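Local atomic coordinates of Two-component system sensor histidine kinase (Bacteroides thetaiotaomicron, PDB entry 3OTT), a protein that probably senses a saccharide outside the cell through the beta-propeller region described here and relays the signal, by histidine phosphorylation, to gene transcription. Residues 212-217 with 223-228; 195-200 with 204-209; 529-534 with 538-543; 510-515 with 546-551. All coordinates share one frame; numbering follows the deposited sequence.

Two four-stranded antiparallel blades, taken from the two beta-propellers of this extracellular region, serve as the worked example. Interactions 1 and 2 belong to the sheet of strands 193-199, 204-209, 212-217 and 222-229; their centres are 9 Å apart. Interaction 2 comes first along the chain, and its second strand, 204-209, lies next to 212-217, the first of interaction 1, with backbone bonds between them. Interactions 3 and 4, with centres 8 Å apart, meet at the sheet of residues 519-552: strand 547-552 of interaction 4 neighbours strand 537-542 of interaction 3, while 510-515 is the loop leading into that blade. About 57 Å separates the centres of interactions 1 and 3. The same up-and-down blade is thus built twice in one chain.

Interaction 1: 212-217 with 223-228; sequences YLFQYF and IKQTEA
K224 and Q215 exchange two backbone hydrogen bonds, the shorter from K224 N to Q215 O (2.9 Å), in the hairpin that makes the outer half of a four-stranded propeller blade. Farther along, L213 N donates to E227 O, while L213 O accepts E227 N and, weakly, T226 N; two residues facing one form a classic beta bulge. There the T226 side chain points toward the other strand, and its OG1 donates to Q215 OE1 at 3.0 Å, in the carbonyl plane and on a lone pair. Q215 reaches it with CG opposite its own carbonyl carbon (chi1 -79°) and an extended chain. A leucine in place of Q215 would probably leave the T226 hydroxyl without this acceptor and free to turn. K224 runs alongside Q215, but its amine forms a salt bridge with D259.

The aromatic face is packed differently. I223 CG1 meets the Y216 ring edge-on, 3.5 Å from CD1, and I223 CG2 leans on F214. Q225, whose NE2 bonds to P183 O, sets its CG 3.6 Å from both Y212 CD2 and F214 CE2. Its amide plane is turned 64° from the Y212 ring, with Q225 CD 3.4 Å from Y212 CE2.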
loop_
_atom_site.group_PDB
_atom_site.type_symbol
_atom_site.label_atom_id
_atom_site.label_comp_id
_atom_site.label_asym_id
_atom_site.label_seq_id
_atom_site.Cartn_x
_atom_site.Cartn_y
_atom_site.Cartn_z
ATOM N N TYR B 212 2.003 36.616 10.954
ATOM C CA TYR B 212 3.142 35.772 10.660
ATOM C C TYR B 212 2.651 34.464 10.140
ATOM O O TYR B 212 1.568 34.006 10.512
ATOM C CB TYR B 212 3.898 35.442 11.944
ATOM C CG TYR B 212 4.534 36.604 12.621
ATOM C CD1 TYR B 212 3.850 37.326 13.592
ATOM C CD2 TYR B 212 5.845 36.985 12.289
ATOM C CE1 TYR B 212 4.447 38.432 14.227
ATOM C CE2 TYR B 212 6.460 38.063 12.949
ATOM C CZ TYR B 212 5.756 38.788 13.889
ATOM O OH TYR B 212 6.402 39.828 14.542
ATOM N N LEU B 213 3.500 33.862 9.335
ATOM C CA LEU B 213 3.425 32.497 8.922
ATOM C C LEU B 213 4.738 31.786 9.468
ATOM O O LEU B 213 5.864 32.256 9.181
ATOM C CB LEU B 213 3.456 32.457 7.395
ATOM C CG LEU B 213 3.329 31.079 6.745
ATOM C CD1 LEU B 213 2.081 30.312 7.259
ATOM C CD2 LEU B 213 3.341 31.192 5.211
ATOM N N PHE B 214 4.573 30.733 10.269
ATOM C CA PHE B 214 5.686 29.967 10.844
ATOM C C PHE B 214 5.792 28.619 10.215
ATOM O O PHE B 214 4.775 28.029 9.819
ATOM C CB PHE B 214 5.499 29.771 12.318
ATOM C CG PHE B 214 5.511 31.057 13.107
ATOM C CD1 PHE B 214 4.335 31.712 13.407
ATOM C CD2 PHE B 214 6.737 31.592 13.596
ATOM C CE1 PHE B 214 4.365 32.947 14.205
ATOM C CE2 PHE B 214 6.778 32.786 14.358
ATOM C CZ PHE B 214 5.561 33.476 14.653
ATOM N N GLN B 215 7.010 28.093 10.168
ATOM C CA GLN B 215 7.191 26.670 10.009
ATOM C C GLN B 215 7.799 26.119 11.274
ATOM O O GLN B 215 8.832 26.602 11.717
ATOM C CB GLN B 215 8.181 26.415 8.917
ATOM C CG GLN B 215 7.618 26.538 7.570
ATOM C CD GLN B 215 8.691 26.432 6.512
ATOM O OE1 GLN B 215 9.416 27.409 6.233
ATOM N NE2 GLN B 215 8.792 25.248 5.898
ATOM N N TYR B 216 7.217 25.056 11.824
ATOM C CA TYR B 216 7.805 24.347 12.981
ATOM C C TYR B 216 8.296 22.993 12.499
ATOM O O TYR B 216 7.618 22.336 11.727
ATOM C CB TYR B 216 6.755 24.217 14.054
ATOM C CG TYR B 216 7.058 23.211 15.146
ATOM C CD1 TYR B 216 8.024 23.497 16.114
ATOM C CD2 TYR B 216 6.400 21.998 15.222
ATOM C CE1 TYR B 216 8.333 22.647 17.124
ATOM C CE2 TYR B 216 6.756 21.080 16.255
ATOM C CZ TYR B 216 7.735 21.458 17.224
ATOM O OH TYR B 216 8.123 20.684 18.307
ATOM N N PHE B 217 9.460 22.557 12.972
ATOM C CA PHE B 217 10.062 21.298 12.477
ATOM C C PHE B 217 10.202 20.389 13.656
ATOM O O PHE B 217 11.166 20.551 14.468
ATOM C CB PHE B 217 11.461 21.545 11.869
ATOM C CG PHE B 217 11.445 22.496 10.724
ATOM C CD1 PHE B 217 11.284 22.010 9.437
ATOM C CD2 PHE B 217 11.576 23.891 10.923
ATOM C CE1 PHE B 217 11.276 22.883 8.314
ATOM C CE2 PHE B 217 11.549 24.765 9.832
ATOM C CZ PHE B 217 11.393 24.260 8.509
ATOM N N ILE B 223 11.946 26.614 14.759
ATOM C CA ILE B 223 10.765 27.401 14.463
ATOM C C ILE B 223 11.235 28.606 13.620
ATOM O O ILE B 223 12.082 29.402 14.027
ATOM C CB ILE B 223 10.014 27.890 15.719
ATOM C CG1 ILE B 223 9.476 26.685 16.525
ATOM C CG2 ILE B 223 8.696 28.627 15.281
ATOM C CD1 ILE B 223 9.178 26.998 18.070
ATOM N N LYS B 224 10.687 28.716 12.433
ATOM C CA LYS B 224 11.141 29.683 11.461
ATOM C C LYS B 224 10.001 30.674 11.222
ATOM O O LYS B 224 8.848 30.287 11.075
ATOM C CB LYS B 224 11.486 28.948 10.188
ATOM C CG LYS B 224 12.301 29.734 9.229
ATOM C CD LYS B 224 12.549 28.941 7.925
ATOM C CE LYS B 224 12.539 29.922 6.743
ATOM N NZ LYS B 224 12.479 29.262 5.407
ATOM N N GLN B 225 10.341 31.956 11.241
ATOM C CA GLN B 225 9.427 33.032 10.873
ATOM C C GLN B 225 9.552 33.188 9.377
ATOM O O GLN B 225 10.380 33.976 8.896
ATOM C CB GLN B 225 9.861 34.321 11.544
ATOM C CG GLN B 225 8.850 35.007 12.357
ATOM C CD GLN B 225 9.412 36.324 12.872
ATOM O OE1 GLN B 225 9.687 37.259 12.082
ATOM N NE2 GLN B 225 9.656 36.388 14.192
ATOM N N THR B 226 8.762 32.416 8.644
ATOM C CA THR B 226 8.827 32.401 7.197
ATOM C C THR B 226 8.299 33.671 6.501
ATOM O O THR B 226 8.842 34.063 5.477
ATOM C CB THR B 226 8.068 31.192 6.633
ATOM O OG1 THR B 226 8.469 30.006 7.347
ATOM C CG2 THR B 226 8.321 31.052 5.125
ATOM N N GLU B 227 7.231 34.277 7.014
ATOM C CA GLU B 227 6.718 35.517 6.449
ATOM C C GLU B 227 6.186 36.395 7.601
ATOM O O GLU B 227 5.761 35.883 8.630
ATOM C CB GLU B 227 5.574 35.259 5.459
ATOM C CG GLU B 227 5.866 34.278 4.344
ATOM C CD GLU B 227 6.956 34.778 3.373
ATOM O OE1 GLU B 227 7.187 36.014 3.274
ATOM O OE2 GLU B 227 7.591 33.919 2.713
ATOM N N ALA B 228 6.250 37.714 7.424
ATOM C CA ALA B 228 5.755 38.682 8.386
ATOM C C ALA B 228 4.916 39.653 7.561
ATOM O O ALA B 228 5.406 40.276 6.628
ATOM C CB ALA B 228 6.941 39.390 9.122
#

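Interaction 2: 195-200 with 204-209; sequences SLLEDT and CVWIGT
D199 OD2 is held by two donors, W206 NE1 across the hairpin and R202 NH1, a salt-bridge partner in the turn. The setting is the inner hairpin of a propeller blade, strand 193-199 running antiparallel to 204-209. W206 NE1 donates to OD2 of D199 over 3.0 Å in an almost perfectly straight bond (179° at the hydrogen), using the carboxylate's anti lone pair. OD2 lies almost in the ring plane, and with the carboxylate turned only 24° from it, the acid meets the indole edge-on. D199 CG stands opposite its backbone N (chi1 -173°), which carries the acid alongside the indole. C204 SG rests over one face of the same ring, 3.5 Å above its plane and offset toward the rim, and Y256 from the next blade stacks with it edge-to-face. Putting a phenylalanine at W206 would probably leave D199 OD2 with R202 but without its indole donor, so that the carboxylate could turn more freely.

Three pairs of backbone hydrogen bonds close the ladder: S195 with G208, L197 with W206, and D199 with C204. L197 O takes W206 N at 2.8 Å and also meets the CA-H of V205. On the other face L196 and I207 run alongside each other; L196 CD2 sits 3.9 Å from both CG1 and CG2 of I207.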
loop_
_atom_site.group_PDB
_atom_site.type_symbol
_atom_site.label_atom_id
_atom_site.label_comp_id
_atom_site.label_asym_id
_atom_site.label_seq_id
_atom_site.Cartn_x
_atom_site.Cartn_y
_atom_site.Cartn_z
ATOM N N SER B 195 -4.686 28.757 11.959
ATOM C CA SER B 195 -4.583 27.725 10.905
ATOM C C SER B 195 -3.302 26.904 10.986
ATOM O O SER B 195 -2.234 27.476 11.318
ATOM C CB SER B 195 -4.656 28.401 9.523
ATOM O OG SER B 195 -4.720 27.411 8.537
ATOM N N LEU B 196 -3.429 25.600 10.678
ATOM C CA LEU B 196 -2.372 24.626 10.818
ATOM C C LEU B 196 -2.378 23.703 9.640
ATOM O O LEU B 196 -3.443 23.319 9.183
ATOM C CB LEU B 196 -2.549 23.776 12.103
ATOM C CG LEU B 196 -2.426 24.475 13.461
ATOM C CD1 LEU B 196 -2.675 23.476 14.659
ATOM C CD2 LEU B 196 -1.082 25.140 13.560
ATOM N N LEU B 197 -1.206 23.310 9.180
ATOM C CA LEU B 197 -1.121 22.423 8.034
ATOM C C LEU B 197 0.165 21.613 8.074
ATOM O O LEU B 197 1.302 22.165 8.185
ATOM C CB LEU B 197 -1.194 23.194 6.703
ATOM C CG LEU B 197 -1.124 22.315 5.426
ATOM C CD1 LEU B 197 -2.420 21.539 5.107
ATOM C CD2 LEU B 197 -0.690 23.120 4.204
ATOM N N GLU B 198 0.001 20.310 7.953
ATOM C CA GLU B 198 1.146 19.438 7.889
ATOM C C GLU B 198 1.676 19.415 6.482
ATOM O O GLU B 198 0.910 19.381 5.548
ATOM C CB GLU B 198 0.780 18.034 8.281
ATOM C CG GLU B 198 2.002 17.093 8.241
ATOM C CD GLU B 198 1.658 15.616 8.429
ATOM O OE1 GLU B 198 0.517 15.163 8.050
ATOM O OE2 GLU B 198 2.557 14.911 8.938
ATOM N N ASP B 199 3.007 19.388 6.344
ATOM C CA ASP B 199 3.690 19.329 5.047
ATOM C C ASP B 199 4.745 18.228 5.140
ATOM O O ASP B 199 5.828 18.478 5.658
ATOM C CB ASP B 199 4.411 20.678 4.818
ATOM C CG ASP B 199 5.029 20.810 3.424
ATOM O OD1 ASP B 199 5.253 19.783 2.765
ATOM O OD2 ASP B 199 5.259 21.959 2.966
ATOM N N THR B 200 4.454 17.034 4.611
ATOM C CA THR B 200 5.367 15.851 4.677
ATOM C C THR B 200 6.597 15.983 3.788
ATOM O O THR B 200 7.615 15.338 4.022
ATOM C CB THR B 200 4.631 14.551 4.357
ATOM O OG1 THR B 200 3.925 14.694 3.116
ATOM C CG2 THR B 200 3.598 14.294 5.420
ATOM N N CYS B 204 7.457 19.795 8.045
ATOM C CA CYS B 204 7.140 20.828 9.018
ATOM C C CYS B 204 5.644 20.854 9.239
ATOM O O CYS B 204 4.860 20.270 8.499
ATOM C CB CYS B 204 7.615 22.230 8.526
ATOM S SG CYS B 204 6.834 22.766 6.923
ATOM N N VAL B 205 5.265 21.613 10.241
ATOM C CA VAL B 205 3.901 22.068 10.394
ATOM C C VAL B 205 3.905 23.550 10.133
ATOM O O VAL B 205 4.563 24.275 10.828
ATOM C CB VAL B 205 3.423 21.829 11.804
ATOM C CG1 VAL B 205 1.982 22.340 11.988
ATOM C CG2 VAL B 205 3.484 20.344 12.115
ATOM N N TRP B 206 3.158 24.000 9.118
ATOM C CA TRP B 206 2.839 25.402 8.923
ATOM C C TRP B 206 1.800 25.940 9.870
ATOM O O TRP B 206 0.849 25.245 10.183
ATOM C CB TRP B 206 2.321 25.577 7.542
ATOM C CG TRP B 206 3.273 25.244 6.470
ATOM C CD1 TRP B 206 3.375 24.070 5.771
ATOM C CD2 TRP B 206 4.209 26.149 5.896
ATOM N NE1 TRP B 206 4.357 24.183 4.809
ATOM C CE2 TRP B 206 4.864 25.464 4.848
ATOM C CE3 TRP B 206 4.541 27.499 6.158
ATOM C CZ2 TRP B 206 5.833 26.070 4.059
ATOM C CZ3 TRP B 206 5.541 28.121 5.350
ATOM C CH2 TRP B 206 6.162 27.394 4.323
ATOM N N ILE B 207 2.018 27.160 10.351
ATOM C CA ILE B 207 1.241 27.810 11.417
ATOM C C ILE B 207 0.887 29.243 11.012
ATOM O O ILE B 207 1.745 30.081 10.825
ATOM C CB ILE B 207 2.055 27.867 12.735
ATOM C CG1 ILE B 207 2.583 26.453 13.092
ATOM C CG2 ILE B 207 1.152 28.353 13.873
ATOM C CD1 ILE B 207 3.862 26.474 13.877
ATOM N N GLY B 208 -0.380 29.500 10.767
ATOM C CA GLY B 208 -0.818 30.840 10.377
ATOM C C GLY B 208 -1.479 31.547 11.544
ATOM O O GLY B 208 -2.344 31.005 12.232
ATOM N N THR B 209 -1.052 32.772 11.753
ATOM C CA THR B 209 -1.445 33.603 12.846
ATOM C C THR B 209 -1.792 34.995 12.298
ATOM O O THR B 209 -1.687 35.266 11.098
ATOM C CB THR B 209 -0.269 33.770 13.872
ATOM O OG1 THR B 209 0.805 34.509 13.268
ATOM C CG2 THR B 209 0.285 32.427 14.390
#

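Interaction 3: 529-534 with 538-543; sequences LLWVGF and VMRINP
L530 pairs with I541, and V532 with M539, through four backbone hydrogen bonds; V532 N to M539 O, at 2.8 Å and 173°, is the straightest. Weaker CA-H...O contacts fill the positions between, such as V538 CA to V532 O at 3.2 Å.

The CH-pi contribution comes from R540. Its CG stands opposite the backbone N (chi1 -175°), which lays the aliphatic stem along the W531 ring; the chain bends only at chi3, where the guanidinium turns off. R540 CB stands 4.0 Å from the centroid of the six-membered ring, nearly on its normal, and R540 CD closes to 3.5 Å from W531 CZ2. The guanidinium is turned 76° from the indole and bonds through NH1 to R584 O and K585 O, while W531 NE1 donates to D525.

Apolar packing works on both faces. V538 CG2 meets the W531 ring in plane, 3.8 Å from CZ3. On the opposite face V532 CG2 touches I541 CD1 at 3.5 Å, and L530 lies against I541 and P543. At one end the F534 ring lies over the backbone of V538; at the other, L529 CD2 presses on N542 CB.

Together these contacts make the central hairpin of a four-stranded beta-propeller blade, its second and third strands.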
loop_
_atom_site.group_PDB
_atom_site.type_symbol
_atom_site.label_atom_id
_atom_site.label_comp_id
_atom_site.label_asym_id
_atom_site.label_seq_id
_atom_site.Cartn_x
_atom_site.Cartn_y
_atom_site.Cartn_z
ATOM N N LEU B 529 9.021 1.659 -43.634
ATOM C CA LEU B 529 10.383 2.242 -43.536
ATOM C C LEU B 529 10.950 1.878 -42.199
ATOM O O LEU B 529 10.187 1.682 -41.272
ATOM C CB LEU B 529 10.392 3.749 -43.768
ATOM C CG LEU B 529 9.990 4.066 -45.219
ATOM C CD1 LEU B 529 9.049 5.223 -45.337
ATOM C CD2 LEU B 529 11.194 4.319 -46.011
ATOM N N LEU B 530 12.268 1.729 -42.095
ATOM C CA LEU B 530 12.911 1.395 -40.798
ATOM C C LEU B 530 13.424 2.613 -40.090
ATOM O O LEU B 530 14.046 3.464 -40.690
ATOM C CB LEU B 530 14.108 0.487 -41.006
ATOM C CG LEU B 530 14.021 -1.033 -40.978
ATOM C CD1 LEU B 530 12.697 -1.480 -41.424
ATOM C CD2 LEU B 530 15.087 -1.620 -41.869
ATOM N N TRP B 531 13.271 2.641 -38.783
ATOM C CA TRP B 531 13.802 3.726 -37.979
ATOM C C TRP B 531 14.854 3.168 -37.024
ATOM O O TRP B 531 14.566 2.208 -36.246
ATOM C CB TRP B 531 12.648 4.417 -37.233
ATOM C CG TRP B 531 11.728 5.154 -38.184
ATOM C CD1 TRP B 531 10.738 4.626 -38.904
ATOM C CD2 TRP B 531 11.792 6.543 -38.535
ATOM N NE1 TRP B 531 10.123 5.597 -39.687
ATOM C CE2 TRP B 531 10.765 6.784 -39.478
ATOM C CE3 TRP B 531 12.622 7.612 -38.136
ATOM C CZ2 TRP B 531 10.505 8.063 -40.007
ATOM C CZ3 TRP B 531 12.385 8.863 -38.660
ATOM C CH2 TRP B 531 11.329 9.090 -39.590
ATOM N N VAL B 532 16.066 3.738 -37.099
ATOM C CA VAL B 532 17.167 3.381 -36.210
ATOM C C VAL B 532 17.496 4.538 -35.238
ATOM O O VAL B 532 17.640 5.706 -35.624
ATOM C CB VAL B 532 18.455 2.968 -36.998
ATOM C CG1 VAL B 532 19.568 2.372 -36.017
ATOM C CG2 VAL B 532 18.149 1.915 -38.086
ATOM N N GLY B 533 17.615 4.215 -33.962
ATOM C CA GLY B 533 17.879 5.228 -32.966
ATOM C C GLY B 533 19.326 5.093 -32.584
ATOM O O GLY B 533 19.857 3.967 -32.477
ATOM N N PHE B 534 19.970 6.240 -32.436
ATOM C CA PHE B 534 21.292 6.326 -31.877
ATOM C C PHE B 534 21.368 7.571 -30.978
ATOM O O PHE B 534 20.400 8.372 -30.870
ATOM C CB PHE B 534 22.365 6.373 -32.990
ATOM C CG PHE B 534 22.120 7.417 -34.062
ATOM C CD1 PHE B 534 22.573 8.723 -33.903
ATOM C CD2 PHE B 534 21.482 7.077 -35.257
ATOM C CE1 PHE B 534 22.376 9.697 -34.899
ATOM C CE2 PHE B 534 21.289 8.038 -36.284
ATOM C CZ PHE B 534 21.713 9.342 -36.089
ATOM N N VAL B 538 18.192 10.068 -35.199
ATOM C CA VAL B 538 17.609 8.857 -35.770
ATOM C C VAL B 538 17.931 8.800 -37.256
ATOM O O VAL B 538 18.269 9.792 -37.855
ATOM C CB VAL B 538 16.030 8.782 -35.606
ATOM C CG1 VAL B 538 15.608 9.004 -34.183
ATOM C CG2 VAL B 538 15.355 9.793 -36.511
ATOM N N MET B 539 17.771 7.624 -37.832
ATOM C CA MET B 539 18.035 7.394 -39.226
ATOM C C MET B 539 16.820 6.647 -39.792
ATOM O O MET B 539 16.375 5.611 -39.196
ATOM C CB MET B 539 19.272 6.496 -39.387
ATOM C CG MET B 539 19.495 5.963 -40.812
ATOM S SD MET B 539 21.235 5.434 -41.159
ATOM C CE MET B 539 20.900 3.778 -41.226
ATOM N N ARG B 540 16.320 7.141 -40.927
ATOM C CA ARG B 540 15.221 6.492 -41.626
ATOM C C ARG B 540 15.767 5.733 -42.823
ATOM O O ARG B 540 16.441 6.293 -43.637
ATOM C CB ARG B 540 14.196 7.527 -42.084
ATOM C CG ARG B 540 12.969 6.894 -42.708
ATOM C CD ARG B 540 11.943 7.924 -43.214
ATOM N NE ARG B 540 12.560 8.677 -44.299
ATOM C CZ ARG B 540 12.123 9.834 -44.792
ATOM N NH1 ARG B 540 11.046 10.451 -44.322
ATOM N NH2 ARG B 540 12.794 10.388 -45.754
ATOM N N ILE B 541 15.441 4.460 -42.929
ATOM C CA ILE B 541 15.951 3.588 -43.951
ATOM C C ILE B 541 14.815 3.061 -44.819
ATOM O O ILE B 541 13.817 2.584 -44.294
ATOM C CB ILE B 541 16.634 2.390 -43.304
ATOM C CG1 ILE B 541 17.912 2.845 -42.595
ATOM C CG2 ILE B 541 17.006 1.298 -44.332
ATOM C CD1 ILE B 541 18.445 1.803 -41.589
ATOM N N ASN B 542 14.972 3.129 -46.133
ATOM C CA ASN B 542 14.018 2.463 -47.012
ATOM C C ASN B 542 14.601 1.123 -47.539
ATOM O O ASN B 542 15.556 1.114 -48.301
ATOM C CB ASN B 542 13.544 3.417 -48.119
ATOM C CG ASN B 542 12.546 2.766 -49.099
ATOM O OD1 ASN B 542 12.334 1.532 -49.125
ATOM N ND2 ASN B 542 11.955 3.609 -49.936
ATOM N N PRO B 543 14.017 -0.011 -47.117
ATOM C CA PRO B 543 14.653 -1.294 -47.362
ATOM C C PRO B 543 14.474 -1.756 -48.787
ATOM O O PRO B 543 15.153 -2.687 -49.184
ATOM C CB PRO B 543 13.903 -2.257 -46.398
ATOM C CG PRO B 543 12.961 -1.424 -45.622
ATOM C CD PRO B 543 12.748 -0.158 -46.367
#

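Interaction 4: 510-515 with 546-551; sequences ADELTG and ESQQSI
E512 reaches out from the loop 510-515 to touch Q548 and S550 on the outermost strand of a propeller blade, and its side chain can be followed outward. CB points toward that strand, and CG stands opposite the backbone N (chi1 -169°). With the chain extended beyond it, CG carries the carboxylate to the strand; CB and CG themselves serve as the arm, and the two oxygens do the touching. OE1 accepts a weak hydrogen bond from Q548 NE2, 3.3 Å long and bent to 128° at the hydrogen. The carboxylate and the amide stand nearly perpendicular, 80° apart, so the two groups do not stack. OE2 goes the other way along the strand: it lies 3.5 Å from S550 CB and at most in a weak hydrogen bond, also 3.5 Å, with S550 OG, whose proton may instead go to V538 O. K517 adds a long, weak ion pair to OE2, which may slightly offset the acid's charge.

A water supplements the direct contact. It donates to D511 OD1 at 2.9 Å and weakly accepts from Q548 NE2 at 3.0 Å. D511 OD1 in turn receives a weak bond from E512 N, tying the base of the glutamate to the same small polar network. Beside it L513, centre of an inverse gamma turn, tucks its side chain against V532, F534 and M539.

This is a surface contact of few, loose bonds, joining an interblade connection of a beta-propeller, which leads from strand 504-508 to strand 519-524, to the outer strand of the blade it enters.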
loop_
_atom_site.group_PDB
_atom_site.type_symbol
_atom_site.label_atom_id
_atom_site.label_comp_id
_atom_site.label_asym_id
_atom_site.label_seq_id
_atom_site.Cartn_x
_atom_site.Cartn_y
_atom_site.Cartn_z
ATOM N N ALA B 510 27.061 0.515 -41.825
ATOM C CA ALA B 510 28.157 0.556 -40.868
ATOM C C ALA B 510 29.056 1.777 -41.107
ATOM O O ALA B 510 29.853 2.139 -40.252
ATOM C CB ALA B 510 29.011 -0.783 -40.905
ATOM N N ASP B 511 28.928 2.386 -42.271
ATOM C CA ASP B 511 29.736 3.540 -42.603
ATOM C C ASP B 511 29.372 4.755 -41.720
ATOM O O ASP B 511 30.243 5.488 -41.283
ATOM C CB ASP B 511 29.675 3.830 -44.122
ATOM C CG ASP B 511 28.250 4.152 -44.632
ATOM O OD1 ASP B 511 27.225 3.875 -43.925
ATOM O OD2 ASP B 511 28.161 4.686 -45.771
ATOM N N GLU B 512 28.089 4.908 -41.405
ATOM C CA GLU B 512 27.604 5.987 -40.575
ATOM C C GLU B 512 27.248 5.530 -39.155
ATOM O O GLU B 512 27.580 6.208 -38.175
ATOM C CB GLU B 512 26.373 6.609 -41.265
ATOM C CG GLU B 512 25.914 7.911 -40.636
ATOM C CD GLU B 512 24.940 8.736 -41.514
ATOM O OE1 GLU B 512 24.766 8.435 -42.732
ATOM O OE2 GLU B 512 24.361 9.704 -40.953
ATOM N N LEU B 513 26.563 4.386 -39.018
ATOM C CA LEU B 513 26.127 3.958 -37.705
ATOM C C LEU B 513 27.247 3.311 -36.881
ATOM O O LEU B 513 27.286 2.107 -36.723
ATOM C CB LEU B 513 24.962 3.026 -37.852
ATOM C CG LEU B 513 23.630 3.577 -38.368
ATOM C CD1 LEU B 513 22.728 2.340 -38.579
ATOM C CD2 LEU B 513 23.003 4.507 -37.387
ATOM N N THR B 514 28.159 4.109 -36.349
ATOM C CA THR B 514 29.430 3.594 -35.858
ATOM C C THR B 514 30.009 4.624 -34.866
ATOM O O THR B 514 29.691 5.814 -34.976
ATOM C CB THR B 514 30.401 3.358 -37.045
ATOM O OG1 THR B 514 31.588 2.708 -36.611
ATOM C CG2 THR B 514 30.809 4.626 -37.661
ATOM N N GLY B 515 30.831 4.158 -33.914
ATOM C CA GLY B 515 31.403 5.012 -32.857
ATOM C C GLY B 515 30.289 5.668 -32.065
ATOM O O GLY B 515 29.425 4.983 -31.500
ATOM N N GLU B 546 17.575 0.367 -50.033
ATOM C CA GLU B 546 18.597 0.476 -48.983
ATOM C C GLU B 546 19.157 1.905 -48.886
ATOM O O GLU B 546 20.348 2.128 -48.616
ATOM C CB GLU B 546 19.680 -0.595 -49.181
ATOM C CG GLU B 546 19.129 -1.973 -48.788
ATOM C CD GLU B 546 20.055 -3.143 -49.151
ATOM O OE1 GLU B 546 21.210 -2.945 -49.627
ATOM O OE2 GLU B 546 19.603 -4.292 -48.941
ATOM N N SER B 547 18.269 2.850 -49.151
ATOM C CA SER B 547 18.517 4.259 -49.034
ATOM C C SER B 547 18.250 4.705 -47.617
ATOM O O SER B 547 17.534 4.051 -46.869
ATOM C CB SER B 547 17.481 5.013 -49.869
ATOM O OG SER B 547 18.067 6.198 -50.343
ATOM N N GLN B 548 18.690 5.908 -47.300
ATOM C CA GLN B 548 18.827 6.256 -45.925
ATOM C C GLN B 548 18.947 7.764 -45.766
ATOM O O GLN B 548 19.688 8.409 -46.501
ATOM C CB GLN B 548 20.092 5.517 -45.479
ATOM C CG GLN B 548 20.565 5.793 -44.173
ATOM C CD GLN B 548 21.546 6.901 -44.189
ATOM O OE1 GLN B 548 21.219 8.024 -43.796
ATOM N NE2 GLN B 548 22.761 6.614 -44.653
ATOM N N GLN B 549 18.222 8.321 -44.801
ATOM C CA GLN B 549 18.343 9.736 -44.421
ATOM C C GLN B 549 18.440 9.811 -42.884
ATOM O O GLN B 549 17.906 8.990 -42.143
ATOM C CB GLN B 549 17.135 10.557 -44.931
ATOM C CG GLN B 549 17.487 11.785 -45.768
ATOM C CD GLN B 549 16.277 12.733 -45.997
ATOM O OE1 GLN B 549 15.687 12.730 -47.076
ATOM N NE2 GLN B 549 15.921 13.541 -44.980
ATOM N N SER B 550 19.119 10.819 -42.403
ATOM C CA SER B 550 19.487 10.842 -41.028
ATOM C C SER B 550 19.373 12.253 -40.500
ATOM O O SER B 550 19.605 13.198 -41.233
ATOM C CB SER B 550 20.941 10.349 -40.944
ATOM O OG SER B 550 21.201 10.108 -39.608
ATOM N N ILE B 551 18.978 12.401 -39.237
ATOM C CA ILE B 551 18.921 13.723 -38.600
ATOM C C ILE B 551 19.479 13.631 -37.204
ATOM O O ILE B 551 19.559 12.558 -36.624
ATOM C CB ILE B 551 17.470 14.265 -38.448
ATOM C CG1 ILE B 551 16.572 13.195 -37.838
ATOM C CG2 ILE B 551 16.926 14.800 -39.778
ATOM C CD1 ILE B 551 15.502 13.741 -36.987
HETATM O O HOH W 1 24.959 4.773 -45.529
#